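Local coordinates for zona occludens toxin N-terminal domain-containing protein (PDB 2R2A) that is of unknown function but, as a Zot-family N-terminal domain with a P-loop NTPase-like fold, probably binds a nucleoside triphosphate, at residues 5-11 with 124-130; 19-23 with 189-193; 74-78 with 111-115. All coordinates share one frame. Where two conformers were deposited one is given. Numbering follows the deposited sequence.

Interaction 1 (5-11 with 124-130); sequences AEICLIT and IDIFVLT
Cys8 lies beside the ring of Phe127: its CB is 3.6 Å from Phe127 CD1, and its SG (chi1 t) is 4.9 Å from the ring centroid, an oblique sulfur-aromatic contact. The two residues are paired in parallel strands, 7-11 and 125-130, whose axes approach to 4.7 Å and cross at -16°. Ile7 pairs with Ile126, Leu9 with Val128 and Ile10 with Leu129, at CA-CA distances of 4.7 to 5.0 Å. Both backbones are extended, with phi/psi near -115/130. Even-numbered residues hydrogen-bond across the pair: Ile126 N to Glu6 O (3.0 Å), Cys8 N to Ile126 O (3.0 Å), Val128 N to Cys8 O (2.9 Å), Ile10 N to Val128 O (2.9 Å) and Thr130 N to Ile10 O (3.0 Å). At the start, Asp125 OD1 accepts from Glu6 N (2.9 Å), while OD2 forms a salt bridge with Arg41. Ile7, Leu9, Ile126 and Val128 fill one face of the sheet; Leu9 CD1 is 3.8 Å from Val128 CG2. Cys8, Ile10, Phe127 and Leu129 fill the other, where the last three meet helix 18-28. Strand 7-11 leads into the P-loop and 125-130 lies between it and strand 90-93, consistent with the P-loop NTPase fold.

Interaction 2 (19-23 with 189-193); sequences TLKMV and YDLYE. With SO4 (sulfate ion), chain C.
Two tyrosines from the loop after strand 178-181, near the end of this N-terminal domain, pack on the first turn of a helix that carries a bound sulfate at its start. Residues 19-23 are alpha-helical, with Val23 N hydrogen-bonded to Thr19 O at 2.9 Å. Residues 189-193 are irregular: 189-191 curl, with psi near -10°, and Tyr192 is extended (-155/142). The closest CA atoms are those of Val23 and Tyr192, 7.2 Å apart. Tyr192 (chi1 t) reaches the helix, where its CZ is 3.6 Å from Thr19 CG2 and its CD2 is 3.7 Å from Leu20 CD2. Leu20 (m, t) places CD2 over the face of the Tyr189 ring (chi1 m), 4.2 Å from its centroid and 27° off the normal, a CH-pi contact. Val23 (t) places CG1 3.8 Å from Leu191 CB and 3.9 Å from Tyr192 CB. Val188 adds to this apolar patch. Backbone hydrogen bonds from Leu191 to Lys51 and from Glu193 to Gly49 tether the loop. Thr19 N donates to sulfate O3 at 3.0 Å. This is consistent with a Walker A P-loop, as in the P-loop NTPase clan; the sulfate, probably from the crystallisation liquor, may mark a phosphate site. The chemistry implies divided roles: the loop amides of Gly15 and Gly17, Thr19 N and the Lys18 ammonium hold the anion, while the side chains of Thr19, Leu20 and Val23 pack on the loop.

Interaction 3 (74-78 with 111-115); sequences AHDMY and ENVQW
The carboxamide of Asn112 bridges the two segments. Its ND2 donates to Ala74 O at 3.0 Å, and its OD1 accepts from Tyr78 N at 3.0 Å. The side chain (chi1 t, chi2 45°) is thereby satisfied at both ends by backbone. ND2 also donates to a water at 2.9 Å, which lies 3.4 Å from His75 ND1 in a weak hydrogen bond. His75 NE2 is hydrogen-bonded to Thr59 O. Asp76 stands at the N-cap of helix 77-80, but its side chain does not cap: its CA-to-CB bond points away from 111-115, and its OD1 is hydrogen-bonded to Ser67 OG. The nearest CA atoms are those of Tyr78 and Asn112, 5.2 Å apart. The contact joins two short helices, 77-80 and 111-114, in the connections before and after strand 90-93, in the parallel part of the mixed P-loop-type sheet. Glu111 CB lies over one face of the Tyr78 ring (chi1 p, chi2 -87°), 3.7 Å from the centroid and 7° off the normal, a CH-pi contact. Asn112 OD1 lies at the ring edge, 3.4 Å from Tyr78 CD1. Tyr78 CB is 3.4 Å from Trp115 CD1. Trp115 (chi1 p) takes Met77, a selenomethionine, at its six-membered ring: SE is 3.6 Å from CZ2, an oblique Met-aromatic contact. Trp115 NE1 makes a weak hydrogen bond to Asn112 O at 2.9 Å, and the same carbonyl accepts from Trp100 NE1.

Interaction 1 is at the centre of the domain and almost wholly buried. Interactions 2 and 3 are on opposite sides of it, their centres about 27 Å apart. Interaction 2 is a surface contact; interaction 3 is mostly buried but away from the centre. Strand 7-11 runs through the P-loop to helix 18-28, linking interactions 1 and 2; SE of Met22, a selenomethionine, lies 3.6 Å from Phe127 CD1. Helix 111-114 leads into strand 125-130, which interaction 3 touches through Trp115 CH2, 4.1 Å from Ile126 CD1. Chemistry follows place: backbone hydrogen bonds in the sheet, apolar and aromatic packing at the helix, and a side-chain amide hydrogen-bonded to backbone, plus aromatic packing, between two short helices.

Interaction 1 (5-11 with 124-130)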
# COMPACT_ATOMS: atom_id res chain seq x y z
N ALA A 5 7.54 -11.82 0.27
CA ALA A 5 6.97 -10.51 0.08
C ALA A 5 5.83 -10.53 -0.94
O ALA A 5 5.84 -11.31 -1.91
CB ALA A 5 8.05 -9.52 -0.34
N GLU A 6 4.85 -9.66 -0.73
CA GLU A 6 3.80 -9.53 -1.71
C GLU A 6 3.34 -8.07 -1.85
O GLU A 6 3.78 -7.21 -1.08
CB GLU A 6 2.64 -10.51 -1.39
CG GLU A 6 1.65 -10.01 -0.34
CD GLU A 6 0.40 -10.88 -0.21
OE1 GLU A 6 0.37 -12.00 -0.77
OE2 GLU A 6 -0.56 -10.45 0.48
N ILE A 7 2.52 -7.82 -2.87
CA ILE A 7 1.87 -6.53 -3.07
C ILE A 7 0.37 -6.67 -2.79
O ILE A 7 -0.32 -7.50 -3.39
CB ILE A 7 2.05 -5.94 -4.49
CG1 ILE A 7 3.54 -5.82 -4.82
CG2 ILE A 7 1.31 -4.56 -4.58
CD1 ILE A 7 3.81 -5.23 -6.20
N CYS A 8 -0.09 -5.84 -1.88
CA CYS A 8 -1.47 -5.83 -1.41
C CYS A 8 -2.10 -4.50 -1.81
O CYS A 8 -1.53 -3.42 -1.56
CB CYS A 8 -1.50 -5.99 0.11
SG CYS A 8 -3.16 -5.84 0.83
N LEU A 9 -3.30 -4.57 -2.39
CA LEU A 9 -4.07 -3.39 -2.80
C LEU A 9 -5.29 -3.18 -1.88
O LEU A 9 -6.04 -4.14 -1.58
CB LEU A 9 -4.51 -3.56 -4.24
CG LEU A 9 -5.48 -2.55 -4.85
CD1 LEU A 9 -4.91 -1.12 -4.87
CD2 LEU A 9 -5.86 -2.96 -6.28
N ILE A 10 -5.50 -1.94 -1.41
CA ILE A 10 -6.69 -1.64 -0.65
C ILE A 10 -7.41 -0.50 -1.37
O ILE A 10 -6.84 0.57 -1.60
CB ILE A 10 -6.38 -1.28 0.79
CG1 ILE A 10 -5.68 -2.43 1.57
CG2 ILE A 10 -7.72 -0.90 1.47
CD1 ILE A 10 -4.92 -1.94 2.87
N THR A 11 -8.69 -0.66 -1.71
CA THR A 11 -9.42 0.37 -2.41
C THR A 11 -10.76 0.65 -1.71
O THR A 11 -11.18 -0.12 -0.81
CB THR A 11 -9.69 0.01 -3.92
OG1 THR A 11 -10.41 -1.25 -4.02
CG2 THR A 11 -8.31 -0.11 -4.64
N ILE A 124 10.72 -6.97 -0.26
CA ILE A 124 9.94 -5.79 0.11
C ILE A 124 8.43 -6.05 0.03
O ILE A 124 7.92 -6.37 -1.04
CB ILE A 124 10.23 -4.57 -0.82
CG1 ILE A 124 11.74 -4.26 -0.88
CG2 ILE A 124 9.39 -3.36 -0.43
CD1 ILE A 124 12.31 -3.81 0.44
N ASP A 125 7.72 -5.91 1.15
CA ASP A 125 6.24 -5.95 1.13
C ASP A 125 5.69 -4.58 0.81
O ASP A 125 6.15 -3.58 1.32
CB ASP A 125 5.68 -6.48 2.43
CG ASP A 125 5.71 -8.00 2.48
OD1 ASP A 125 4.76 -8.63 1.96
OD2 ASP A 125 6.69 -8.57 3.01
N ILE A 126 4.69 -4.51 -0.06
CA ILE A 126 4.19 -3.23 -0.50
C ILE A 126 2.67 -3.24 -0.30
O ILE A 126 2.03 -4.23 -0.59
CB ILE A 126 4.47 -3.02 -2.02
CG1 ILE A 126 5.98 -3.02 -2.31
CG2 ILE A 126 3.77 -1.71 -2.51
CD1 ILE A 126 6.37 -3.15 -3.82
N PHE A 127 2.13 -2.16 0.28
CA PHE A 127 0.65 -1.96 0.35
C PHE A 127 0.36 -0.69 -0.43
O PHE A 127 0.99 0.34 -0.17
CB PHE A 127 0.20 -1.74 1.79
CG PHE A 127 0.38 -2.95 2.66
CD1 PHE A 127 -0.67 -3.82 2.86
CD2 PHE A 127 1.65 -3.24 3.22
CE1 PHE A 127 -0.51 -4.99 3.65
CE2 PHE A 127 1.82 -4.42 3.99
CZ PHE A 127 0.76 -5.27 4.21
N VAL A 128 -0.62 -0.72 -1.34
CA VAL A 128 -1.01 0.50 -2.03
C VAL A 128 -2.50 0.73 -1.77
O VAL A 128 -3.28 -0.20 -1.83
CB VAL A 128 -0.75 0.43 -3.57
CG1 VAL A 128 0.76 0.72 -3.87
CG2 VAL A 128 -1.20 -0.90 -4.15
N LEU A 129 -2.83 1.94 -1.35
CA LEU A 129 -4.22 2.32 -1.08
C LEU A 129 -4.61 3.32 -2.15
O LEU A 129 -3.79 4.22 -2.52
CB LEU A 129 -4.33 2.99 0.30
CG LEU A 129 -4.22 2.09 1.54
CD1 LEU A 129 -2.87 1.49 1.62
CD2 LEU A 129 -4.52 2.95 2.80
N THR A 130 -5.83 3.19 -2.68
CA THR A 130 -6.23 4.20 -3.63
C THR A 130 -7.75 4.11 -3.66
O THR A 130 -8.32 3.19 -3.05
CB THR A 130 -5.58 3.99 -5.06
OG1 THR A 130 -5.99 5.08 -5.93
CG2 THR A 130 -6.07 2.68 -5.70

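Interaction 2 (19-23 with 189-193)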
# COMPACT_ATOMS: atom_id res chain seq x y z
N THR A 19 -7.44 3.84 5.54
CA THR A 19 -6.29 4.09 6.38
C THR A 19 -6.45 3.41 7.75
O THR A 19 -5.50 2.81 8.25
CB THR A 19 -5.97 5.60 6.57
OG1 THR A 19 -5.66 6.16 5.30
CG2 THR A 19 -4.74 5.78 7.46
N LEU A 20 -7.62 3.49 8.35
CA LEU A 20 -7.81 2.82 9.67
C LEU A 20 -7.69 1.30 9.55
O LEU A 20 -7.12 0.67 10.43
CB LEU A 20 -9.17 3.15 10.26
CG LEU A 20 -9.33 4.58 10.76
CD1 LEU A 20 -10.77 4.77 11.05
CD2 LEU A 20 -8.46 4.79 12.00
N LYS A 21 -8.21 0.72 8.46
CA LYS A 21 -7.96 -0.71 8.24
C LYS A 21 -6.45 -1.02 8.13
O LYS A 21 -5.96 -1.99 8.72
CB LYS A 21 -8.74 -1.23 7.01
CG LYS A 21 -8.53 -2.72 6.72
CD LYS A 21 -9.07 -3.53 7.93
CE LYS A 21 -8.86 -5.03 7.78
NZ LYS A 21 -9.49 -5.61 9.05
N MSE A 22 -5.73 -0.21 7.37
CA MSE A 22 -4.27 -0.37 7.25
C MSE A 22 -3.57 -0.32 8.61
O MSE A 22 -2.78 -1.21 8.94
CB MSE A 22 -3.71 0.67 6.26
CG MSE A 22 -2.20 0.55 5.97
SE MSE A 22 -1.78 -1.05 4.92
CE MSE A 22 -0.83 -2.17 6.28
N VAL A 23 -3.85 0.72 9.39
CA VAL A 23 -3.27 0.84 10.76
C VAL A 23 -3.67 -0.36 11.64
O VAL A 23 -2.85 -0.89 12.41
CB VAL A 23 -3.66 2.18 11.42
CG1 VAL A 23 -3.04 2.30 12.86
CG2 VAL A 23 -3.28 3.39 10.52
N TYR A 189 -6.89 4.03 17.30
CA TYR A 189 -6.53 5.44 17.51
C TYR A 189 -5.37 5.71 18.48
O TYR A 189 -4.88 6.85 18.58
CB TYR A 189 -7.76 6.24 17.89
CG TYR A 189 -8.61 6.58 16.69
CD1 TYR A 189 -8.13 7.46 15.70
CD2 TYR A 189 -9.88 6.03 16.52
CE1 TYR A 189 -8.90 7.79 14.61
CE2 TYR A 189 -10.66 6.36 15.42
CZ TYR A 189 -10.16 7.25 14.47
OH TYR A 189 -10.91 7.59 13.38
N ASP A 190 -4.91 4.67 19.18
CA ASP A 190 -3.70 4.79 19.98
C ASP A 190 -2.46 4.85 19.08
O ASP A 190 -1.37 5.23 19.53
CB ASP A 190 -3.58 3.60 20.95
CG ASP A 190 -4.68 3.58 22.00
OD1 ASP A 190 -5.41 4.60 22.16
OD2 ASP A 190 -4.82 2.53 22.67
N LEU A 191 -2.66 4.49 17.82
CA LEU A 191 -1.57 4.36 16.86
C LEU A 191 -1.66 5.37 15.71
O LEU A 191 -0.74 5.46 14.88
CB LEU A 191 -1.61 2.94 16.27
CG LEU A 191 -1.40 1.75 17.19
CD1 LEU A 191 -1.58 0.47 16.39
CD2 LEU A 191 -0.02 1.77 17.79
N TYR A 192 -2.76 6.12 15.66
CA TYR A 192 -3.09 6.95 14.51
C TYR A 192 -3.98 8.12 14.92
O TYR A 192 -4.83 7.98 15.78
CB TYR A 192 -3.79 6.10 13.42
CG TYR A 192 -4.26 6.90 12.21
CD1 TYR A 192 -3.36 7.37 11.28
CD2 TYR A 192 -5.61 7.19 12.02
CE1 TYR A 192 -3.76 8.10 10.18
CE2 TYR A 192 -6.03 7.93 10.89
CZ TYR A 192 -5.09 8.38 9.98
OH TYR A 192 -5.44 9.14 8.88
N GLU A 193 -3.74 9.28 14.30
CA GLU A 193 -4.59 10.48 14.43
C GLU A 193 -4.74 11.08 13.01
O GLU A 193 -3.75 11.20 12.29
CB GLU A 193 -3.93 11.48 15.39
CG GLU A 193 -4.88 12.05 16.45
CD GLU A 193 -4.15 12.78 17.58
OE1 GLU A 193 -3.44 13.78 17.30
OE2 GLU A 193 -4.29 12.37 18.76
S SO4 C . -10.18 6.54 4.00
O1 SO4 C . -10.11 7.70 3.19
O2 SO4 C . -11.11 6.65 5.08
O3 SO4 C . -8.82 6.32 4.47
O4 SO4 C . -10.61 5.43 3.14

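Interaction 3 (74-78 with 111-115)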
# COMPACT_ATOMS: atom_id res chain seq x y z
N ALA A 74 9.22 9.07 -3.10
CA ALA A 74 8.70 7.79 -3.56
C ALA A 74 9.11 7.54 -5.01
O ALA A 74 9.06 6.40 -5.50
CB ALA A 74 7.15 7.73 -3.42
N HIS A 75 9.52 8.62 -5.68
CA HIS A 75 9.69 8.59 -7.13
C HIS A 75 10.98 7.95 -7.61
O HIS A 75 11.04 7.49 -8.75
CB HIS A 75 9.41 9.97 -7.77
CG HIS A 75 7.99 10.40 -7.57
ND1 HIS A 75 6.97 10.04 -8.44
CD2 HIS A 75 7.40 11.11 -6.58
CE1 HIS A 75 5.83 10.53 -8.00
NE2 HIS A 75 6.05 11.17 -6.87
N ASP A 76 12.00 7.89 -6.75
CA ASP A 76 13.18 7.12 -7.09
C ASP A 76 13.38 5.95 -6.12
O ASP A 76 14.50 5.63 -5.77
CB ASP A 76 14.43 8.00 -7.17
CG ASP A 76 14.69 8.78 -5.90
OD1 ASP A 76 13.96 8.61 -4.89
OD2 ASP A 76 15.65 9.58 -5.90
N MSE A 77 12.27 5.32 -5.70
CA MSE A 77 12.29 4.16 -4.83
C MSE A 77 13.13 3.05 -5.43
O MSE A 77 13.80 2.31 -4.71
CB MSE A 77 10.87 3.64 -4.59
CG MSE A 77 10.74 2.64 -3.42
SE MSE A 77 8.87 2.17 -3.14
CE MSE A 77 8.21 3.87 -2.49
N TYR A 78 13.09 2.94 -6.76
CA TYR A 78 13.87 1.94 -7.46
C TYR A 78 15.37 2.04 -7.11
O TYR A 78 16.08 1.05 -7.20
CB TYR A 78 13.64 2.03 -8.98
CG TYR A 78 14.20 3.28 -9.63
CD1 TYR A 78 13.45 4.47 -9.70
CD2 TYR A 78 15.47 3.26 -10.22
CE1 TYR A 78 13.98 5.61 -10.32
CE2 TYR A 78 15.99 4.39 -10.82
CZ TYR A 78 15.25 5.56 -10.87
OH TYR A 78 15.79 6.67 -11.47
N GLU A 111 11.49 3.44 -14.84
CA GLU A 111 12.35 2.72 -13.92
C GLU A 111 11.67 2.44 -12.58
O GLU A 111 11.84 1.37 -12.01
CB GLU A 111 13.65 3.47 -13.71
CG GLU A 111 14.61 3.31 -14.87
CD GLU A 111 16.00 3.67 -14.48
OE1 GLU A 111 16.59 2.94 -13.65
OE2 GLU A 111 16.49 4.69 -15.00
N ASN A 112 10.88 3.41 -12.09
CA ASN A 112 10.17 3.24 -10.80
C ASN A 112 9.00 2.23 -10.81
O ASN A 112 8.43 1.89 -9.77
CB ASN A 112 9.72 4.58 -10.20
CG ASN A 112 9.62 4.52 -8.67
OD1 ASN A 112 10.52 3.98 -8.01
ND2 ASN A 112 8.55 5.08 -8.11
N VAL A 113 8.68 1.74 -12.00
CA VAL A 113 7.73 0.64 -12.16
C VAL A 113 8.46 -0.67 -12.47
O VAL A 113 8.07 -1.70 -11.94
CB VAL A 113 6.70 0.94 -13.30
CG1 VAL A 113 5.82 -0.27 -13.66
CG2 VAL A 113 5.82 2.15 -12.95
N GLN A 114 9.52 -0.61 -13.30
CA GLN A 114 10.22 -1.82 -13.79
C GLN A 114 10.67 -2.75 -12.66
O GLN A 114 10.69 -3.98 -12.82
CB GLN A 114 11.45 -1.45 -14.64
CG GLN A 114 11.11 -0.76 -15.95
CD GLN A 114 12.30 -0.50 -16.85
OE1 GLN A 114 13.43 -0.31 -16.39
NE2 GLN A 114 12.04 -0.47 -18.16
N TRP A 115 11.07 -2.16 -11.54
CA TRP A 115 11.64 -2.91 -10.41
C TRP A 115 10.61 -3.72 -9.64
O TRP A 115 10.96 -4.65 -8.92
CB TRP A 115 12.39 -1.98 -9.46
CG TRP A 115 11.50 -1.14 -8.62
CD1 TRP A 115 10.93 0.05 -8.97
CD2 TRP A 115 11.07 -1.41 -7.27
NE1 TRP A 115 10.16 0.53 -7.93
CE2 TRP A 115 10.23 -0.34 -6.88
CE3 TRP A 115 11.30 -2.46 -6.37
CZ2 TRP A 115 9.63 -0.28 -5.62
CZ3 TRP A 115 10.71 -2.40 -5.11
CH2 TRP A 115 9.87 -1.31 -4.75
O HOH W 1 6.90 6.87 -9.69